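Side-chain contacts in aldo-keto reductase family 1 member C1 (Caenorhabditis elegans, PDB 1QWK), which probably acts as an NADPH-dependent aldose reductase of the aldo-keto reductase family, reducing carbonyl groups of sugars and related substrates to alcohols: residues A[8-11]-A[15-18]; A[186-191]-A[256-261]. One frame throughout, in Å; residues are numbered along the deposited sequence.

Contact 1: A[8-11]-A[15-18]; sequences IKLS and EMPV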
ATOM      1  N   ILE A   8       9.835   3.510   9.508  1.00 21.71           N
ATOM      2  CA  ILE A   8       8.999   3.241  10.670  1.00 22.37           C
ATOM      3  C   ILE A   8       9.504   1.918  11.231  1.00 22.55           C
ATOM      4  O   ILE A   8       9.740   0.969  10.480  1.00 22.74           O
ATOM      5  CB  ILE A   8       7.511   3.095  10.272  1.00 24.79           C
ATOM      6  CG1 ILE A   8       6.945   4.462   9.881  1.00 27.81           C
ATOM      7  CG2 ILE A   8       6.704   2.483  11.415  1.00 25.55           C
ATOM      8  CD1 ILE A   8       6.999   5.489  10.992  1.00 32.11           C
ATOM      9  N   LYS A   9       9.688   1.855  12.545  1.00 21.42           N
ATOM     10  CA  LYS A   9      10.172   0.635  13.176  1.00 20.99           C
ATOM     11  C   LYS A   9       8.999  -0.281  13.507  1.00 21.42           C
ATOM     12  O   LYS A   9       8.103   0.091  14.267  1.00 21.16           O
ATOM     13  CB  LYS A   9      10.951   0.976  14.451  1.00 24.69           C
ATOM     14  CG  LYS A   9      11.648  -0.209  15.092  1.00 29.45           C
ATOM     15  CD  LYS A   9      12.409   0.212  16.346  1.00 32.81           C
ATOM     16  CE  LYS A   9      13.168  -0.958  16.959  1.00 36.41           C
ATOM     17  NZ  LYS A   9      14.189  -1.510  16.021  1.00 39.84           N
ATOM     18  N   LEU A  10       8.998  -1.472  12.912  1.00 17.51           N
ATOM     19  CA  LEU A  10       7.943  -2.454  13.156  1.00 18.69           C
ATOM     20  C   LEU A  10       8.141  -3.066  14.548  1.00 18.65           C
ATOM     21  O   LEU A  10       9.225  -2.964  15.124  1.00 19.45           O
ATOM     22  CB  LEU A  10       7.974  -3.544  12.079  1.00 17.37           C
ATOM     23  CG  LEU A  10       7.833  -3.056  10.630  1.00 19.76           C
ATOM     24  CD1 LEU A  10       7.763  -4.245   9.681  1.00 18.04           C
ATOM     25  CD2 LEU A  10       6.577  -2.199  10.498  1.00 19.92           C
ATOM     26  N   SER A  11       7.104  -3.708  15.084  1.00 18.96           N
ATOM     27  CA  SER A  11       7.183  -4.288  16.429  1.00 19.13           C
ATOM     28  C   SER A  11       8.293  -5.324  16.635  1.00 20.73           C
ATOM     29  O   SER A  11       8.695  -5.576  17.771  1.00 23.58           O
ATOM     30  CB  SER A  11       5.833  -4.887  16.840  1.00 21.89           C
ATOM     31  OG  SER A  11       5.481  -6.001  16.045  1.00 22.47           O
ATOM     32  N   GLU A  15      12.931  -2.235  10.127  1.00 19.00           N
ATOM     33  CA  GLU A  15      12.712  -0.856   9.687  1.00 21.29           C
ATOM     34  C   GLU A  15      12.056  -0.829   8.307  1.00 19.78           C
ATOM     35  O   GLU A  15      12.588  -1.394   7.352  1.00 22.48           O
ATOM     36  CB  GLU A  15      14.048  -0.110   9.633  1.00 22.51           C
ATOM     37  CG  GLU A  15      14.642   0.212  10.997  1.00 29.51           C
ATOM     38  CD  GLU A  15      14.113   1.515  11.570  1.00 36.04           C
ATOM     39  OE1 GLU A  15      12.884   1.633  11.768  1.00 37.79           O
ATOM     40  OE2 GLU A  15      14.931   2.430  11.820  1.00 39.98           O
ATOM     41  N   MET A  16      10.904  -0.172   8.204  1.00 18.76           N
ATOM     42  CA  MET A  16      10.179  -0.076   6.937  1.00 17.61           C
ATOM     43  C   MET A  16      10.142   1.362   6.417  1.00 18.10           C
ATOM     44  O   MET A  16       9.627   2.254   7.085  1.00 18.38           O
ATOM     45  CB  MET A  16       8.742  -0.585   7.116  1.00 18.14           C
ATOM     46  CG  MET A  16       7.866  -0.444   5.873  1.00 18.62           C
ATOM     47  SD  MET A  16       6.177  -1.060   6.118  1.00 21.38           S
ATOM     48  CE  MET A  16       5.477   0.270   7.107  1.00 22.34           C
ATOM     49  N   PRO A  17      10.691   1.605   5.213  1.00 18.42           N
ATOM     50  CA  PRO A  17      10.693   2.960   4.643  1.00 17.50           C
ATOM     51  C   PRO A  17       9.281   3.547   4.649  1.00 18.90           C
ATOM     52  O   PRO A  17       8.321   2.860   4.311  1.00 17.90           O
ATOM     53  CB  PRO A  17      11.226   2.738   3.229  1.00 18.00           C
ATOM     54  CG  PRO A  17      12.171   1.567   3.412  1.00 18.28           C
ATOM     55  CD  PRO A  17      11.372   0.650   4.318  1.00 18.66           C
ATOM     56  N   VAL A  18       9.173   4.820   5.024  1.00 18.73           N
ATOM     57  CA  VAL A  18       7.887   5.507   5.113  1.00 19.06           C
ATOM     58  C   VAL A  18       7.222   5.787   3.771  1.00 18.65           C
ATOM     59  O   VAL A  18       6.017   6.030   3.715  1.00 18.78           O
ATOM     60  CB  VAL A  18       8.016   6.843   5.877  1.00 19.80           C
ATOM     61  CG1 VAL A  18       8.509   6.584   7.295  1.00 20.82           C
ATOM     62  CG2 VAL A  18       8.969   7.777   5.140  1.00 20.02           C
TER

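Contact 2: A[186-191]-A[256-261]; sequences DHVDFC and RGCAIL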
ATOM      1  N   ASP A 186     -10.592   5.539  13.087  1.00 21.04           N
ATOM      2  CA  ASP A 186     -10.807   4.374  13.941  1.00 22.46           C
ATOM      3  C   ASP A 186      -9.762   3.281  13.720  1.00 21.07           C
ATOM      4  O   ASP A 186      -9.220   2.732  14.678  1.00 20.98           O
ATOM      5  CB  ASP A 186     -12.207   3.800  13.701  1.00 24.10           C
ATOM      6  CG  ASP A 186     -12.561   2.695  14.680  1.00 30.36           C
ATOM      7  OD1 ASP A 186     -12.612   2.970  15.899  1.00 33.39           O
ATOM      8  OD2 ASP A 186     -12.787   1.551  14.235  1.00 33.29           O
ATOM      9  N   HIS A 187      -9.479   2.964  12.461  1.00 19.26           N
ATOM     10  CA  HIS A 187      -8.504   1.918  12.165  1.00 19.70           C
ATOM     11  C   HIS A 187      -7.102   2.291  12.631  1.00 18.91           C
ATOM     12  O   HIS A 187      -6.413   1.479  13.251  1.00 20.49           O
ATOM     13  CB  HIS A 187      -8.480   1.607  10.667  1.00 19.48           C
ATOM     14  CG  HIS A 187      -7.593   0.454  10.306  1.00 18.87           C
ATOM     15  ND1 HIS A 187      -7.838  -0.834  10.731  1.00 21.06           N
ATOM     16  CD2 HIS A 187      -6.471   0.393   9.549  1.00 19.57           C
ATOM     17  CE1 HIS A 187      -6.906  -1.640  10.250  1.00 21.19           C
ATOM     18  NE2 HIS A 187      -6.066  -0.919   9.528  1.00 20.89           N
ATOM     19  N   VAL A 188      -6.681   3.519  12.339  1.00 18.29           N
ATOM     20  CA  VAL A 188      -5.351   3.971  12.739  1.00 19.34           C
ATOM     21  C   VAL A 188      -5.207   3.957  14.257  1.00 19.95           C
ATOM     22  O   VAL A 188      -4.180   3.534  14.781  1.00 19.52           O
ATOM     23  CB  VAL A 188      -5.057   5.390  12.189  1.00 18.53           C
ATOM     24  CG1 VAL A 188      -3.702   5.885  12.691  1.00 18.33           C
ATOM     25  CG2 VAL A 188      -5.067   5.362  10.670  1.00 20.24           C
ATOM     26  N   ASP A 189      -6.232   4.416  14.969  1.00 20.65           N
ATOM     27  CA  ASP A 189      -6.168   4.411  16.428  1.00 22.70           C
ATOM     28  C   ASP A 189      -6.084   2.979  16.948  1.00 20.84           C
ATOM     29  O   ASP A 189      -5.347   2.700  17.892  1.00 21.51           O
ATOM     30  CB  ASP A 189      -7.378   5.131  17.023  1.00 26.20           C
ATOM     31  CG  ASP A 189      -7.317   6.630  16.803  1.00 31.53           C
ATOM     32  OD1 ASP A 189      -6.220   7.208  16.961  1.00 36.30           O
ATOM     33  OD2 ASP A 189      -8.355   7.240  16.478  1.00 37.45           O
ATOM     34  N   PHE A 190      -6.832   2.076  16.322  1.00 19.82           N
ATOM     35  CA  PHE A 190      -6.820   0.671  16.713  1.00 18.22           C
ATOM     36  C   PHE A 190      -5.419   0.090  16.526  1.00 18.76           C
ATOM     37  O   PHE A 190      -4.887  -0.572  17.415  1.00 19.52           O
ATOM     38  CB  PHE A 190      -7.812  -0.119  15.862  1.00 17.72           C
ATOM     39  CG  PHE A 190      -7.717  -1.607  16.038  1.00 19.73           C
ATOM     40  CD1 PHE A 190      -8.315  -2.237  17.125  1.00 20.27           C
ATOM     41  CD2 PHE A 190      -7.011  -2.380  15.118  1.00 19.85           C
ATOM     42  CE1 PHE A 190      -8.228  -3.618  17.284  1.00 20.94           C
ATOM     43  CE2 PHE A 190      -6.915  -3.758  15.267  1.00 20.79           C
ATOM     44  CZ  PHE A 190      -7.519  -4.380  16.356  1.00 20.99           C
ATOM     45  N   CYS A 191      -4.828   0.337  15.361  1.00 18.21           N
ATOM     46  CA  CYS A 191      -3.493  -0.176  15.061  1.00 19.91           C
ATOM     47  C   CYS A 191      -2.432   0.387  16.001  1.00 21.10           C
ATOM     48  O   CYS A 191      -1.531  -0.335  16.429  1.00 19.90           O
ATOM     49  CB  CYS A 191      -3.123   0.131  13.606  1.00 19.74           C
ATOM     50  SG  CYS A 191      -4.040  -0.855  12.384  1.00 20.72           S
ATOM     51  N   ARG A 256       0.054  11.630   9.937  1.00 19.54           N
ATOM     52  CA  ARG A 256      -1.043  10.943  10.628  1.00 20.84           C
ATOM     53  C   ARG A 256      -0.385   9.711  11.272  1.00 22.51           C
ATOM     54  O   ARG A 256      -1.000   9.002  12.074  1.00 24.00           O
ATOM     55  CB  ARG A 256      -2.123  10.470   9.638  1.00 21.08           C
ATOM     56  CG  ARG A 256      -3.141  11.523   9.169  1.00 23.42           C
ATOM     57  CD  ARG A 256      -4.188  11.844  10.240  1.00 22.15           C
ATOM     58  NE  ARG A 256      -4.819  10.636  10.776  1.00 21.53           N
ATOM     59  CZ  ARG A 256      -5.654   9.849  10.102  1.00 20.37           C
ATOM     60  NH1 ARG A 256      -5.986  10.128   8.849  1.00 20.46           N
ATOM     61  NH2 ARG A 256      -6.141   8.758  10.679  1.00 19.92           N
ATOM     62  N   GLY A 257       0.870   9.462  10.892  1.00 21.27           N
ATOM     63  CA  GLY A 257       1.623   8.339  11.428  1.00 22.42           C
ATOM     64  C   GLY A 257       1.594   7.100  10.556  1.00 22.65           C
ATOM     65  O   GLY A 257       1.747   5.985  11.057  1.00 23.97           O
ATOM     66  N   CYS A 258       1.417   7.287   9.251  1.00 21.93           N
ATOM     67  CA  CYS A 258       1.350   6.158   8.325  1.00 21.52           C
ATOM     68  C   CYS A 258       2.463   6.153   7.294  1.00 20.37           C
ATOM     69  O   CYS A 258       3.121   7.167   7.064  1.00 20.55           O
ATOM     70  CB  CYS A 258       0.027   6.178   7.553  1.00 22.86           C
ATOM     71  SG  CYS A 258      -1.459   6.239   8.555  1.00 29.64           S
ATOM     72  N   ALA A 259       2.673   4.994   6.681  1.00 19.46           N
ATOM     73  CA  ALA A 259       3.641   4.878   5.603  1.00 18.21           C
ATOM     74  C   ALA A 259       2.749   5.117   4.382  1.00 19.18           C
ATOM     75  O   ALA A 259       1.527   4.943   4.468  1.00 20.81           O
ATOM     76  CB  ALA A 259       4.245   3.480   5.561  1.00 17.88           C
ATOM     77  N   ILE A 260       3.333   5.516   3.257  1.00 17.12           N
ATOM     78  CA  ILE A 260       2.543   5.794   2.056  1.00 17.53           C
ATOM     79  C   ILE A 260       3.043   5.070   0.812  1.00 18.23           C
ATOM     80  O   ILE A 260       4.229   4.760   0.696  1.00 17.59           O
ATOM     81  CB  ILE A 260       2.509   7.309   1.752  1.00 17.53           C
ATOM     82  CG1 ILE A 260       3.930   7.840   1.549  1.00 17.33           C
ATOM     83  CG2 ILE A 260       1.805   8.048   2.893  1.00 19.09           C
ATOM     84  CD1 ILE A 260       4.005   9.339   1.227  1.00 19.21           C
ATOM     85  N   LEU A 261       2.120   4.824  -0.118  1.00 19.80           N
ATOM     86  CA  LEU A 261       2.406   4.128  -1.371  1.00 21.55           C
ATOM     87  C   LEU A 261       1.815   4.813  -2.603  1.00 22.93           C
ATOM     88  O   LEU A 261       0.877   4.299  -3.206  1.00 24.94           O
ATOM     89  CB  LEU A 261       1.861   2.695  -1.318  1.00 20.72           C
ATOM     90  CG  LEU A 261       2.476   1.724  -0.319  1.00 20.71           C
ATOM     91  CD1 LEU A 261       1.723   0.389  -0.360  1.00 20.73           C
ATOM     92  CD2 LEU A 261       3.947   1.519  -0.645  1.00 21.50           C
TER
HETATM   93  O   HOH W   1      -6.128   8.324  13.695  1.00 31.83           O

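Contact 1: A[8-11]-A[15-18]
Glu-15 reaches across to Lys-9 on one face of a two-stranded antiparallel hairpin, formed by strands 7-9 and 15-17. From CB its chain sets out with CG anti to the carbonyl carbon (chi1 -72°), then bends at chi2, so that the carboxylate folds back over the neighbouring strand. OE1 lies over the backbone there, 3.2 Å from Lys-9 CA and 3.4 Å from Lys-9 CB; it also nears Lys-9 N at 3.3 Å, at an angle too poor for a hydrogen bond. The ammonium group stays apart, with Lys-9 NZ 5.4 Å from Glu-15 OE1, and makes a weak hydrogen bond to the carbonyl of Gly-13 in the turn. Lys-9 and Glu-15 are a non-hydrogen-bonded pair; next along the ladder, Ile-8 and Met-16 are a hydrogen-bonded pair, Ile-8 N to Met-16 O at 2.7 Å and Met-16 N to Ile-8 O at 2.8 Å. Their side chains occupy the other face, where Leu-10 CD2 approaches Met-16 CB at 4.3 Å. Val-18, just past strand 15-17, brings CG1 to 3.7 Å from Ile-8 CG1. Two backbone bonds thus tie the hairpin, its apolar face against the barrel strands; any attraction between the separated charges is probably long-range.

Contact 2: A[186-191]-A[256-261]
Arg-256 lays one end of its guanidinium against Val-188 of helix 185-193. The arginine chain bends at chi2 (-75°) and again at chi3 (-51°), curling the group back toward the helix, where NH2 stands 3.6 Å from Val-188 CG2 and 3.8 Å from Val-188 CB. The methyl meets the guanidinium plane obliquely. Arg-256 NH2 also donates to a water oxygen at 3.0 Å, and that water reaches Asp-189 OD1 through a weak bond, a loose bridge from the arginine to the next residue of the helix. NH1 is held by the carbonyl of Pro-183, just ahead of the helix, which helps to fix the rotation of the group. Gly-257 follows with a positive phi of 96°, ending helix 245-255 in a Schellman motif and turning the chain inward. Cys-258 then brings SG to 4.3 Å from Val-188 CG2, an apolar contact; both side chains also rest on Leu-178, and Cys-258 packs on Val-198 as well. From Ala-259 to Leu-261 the chain leaves the helix behind and runs as a barrel strand, Ala-259 pairing through its backbone with strand 197-201 and Ile-260 with Gly-20. Helix 185-193, which connects strands 173-177 and 197-201 in the outer ring of helices, thus packs on the turn from helix 245-255 into strand 259-261, as in the (beta/alpha)8 TIM barrel of aldo-keto reductases.

In the fold
The two contacts, their centres about 13 Å apart, follow one another along the chain and meet at strand 259-261. Val-18 O lies 2.8 Å from Ile-260 N, a probable hydrogen bond, and Met-16 CE packs at 3.8 Å against Ala-259 CB. Contact 1 belongs to the N-terminal hairpin that covers one end of the barrel, with Met-16 resting on strands 45-47, 77-82 and 197-201, whereas contact 2 joins an outer helix to the approach of the eighth strand. The Met-16 side chain is about 10 Å from that of Lys-81, predicted to lower the pKa of Tyr-52, the predicted proton donor; contact 2 lies away from the predicted catalytic and substrate-binding residues.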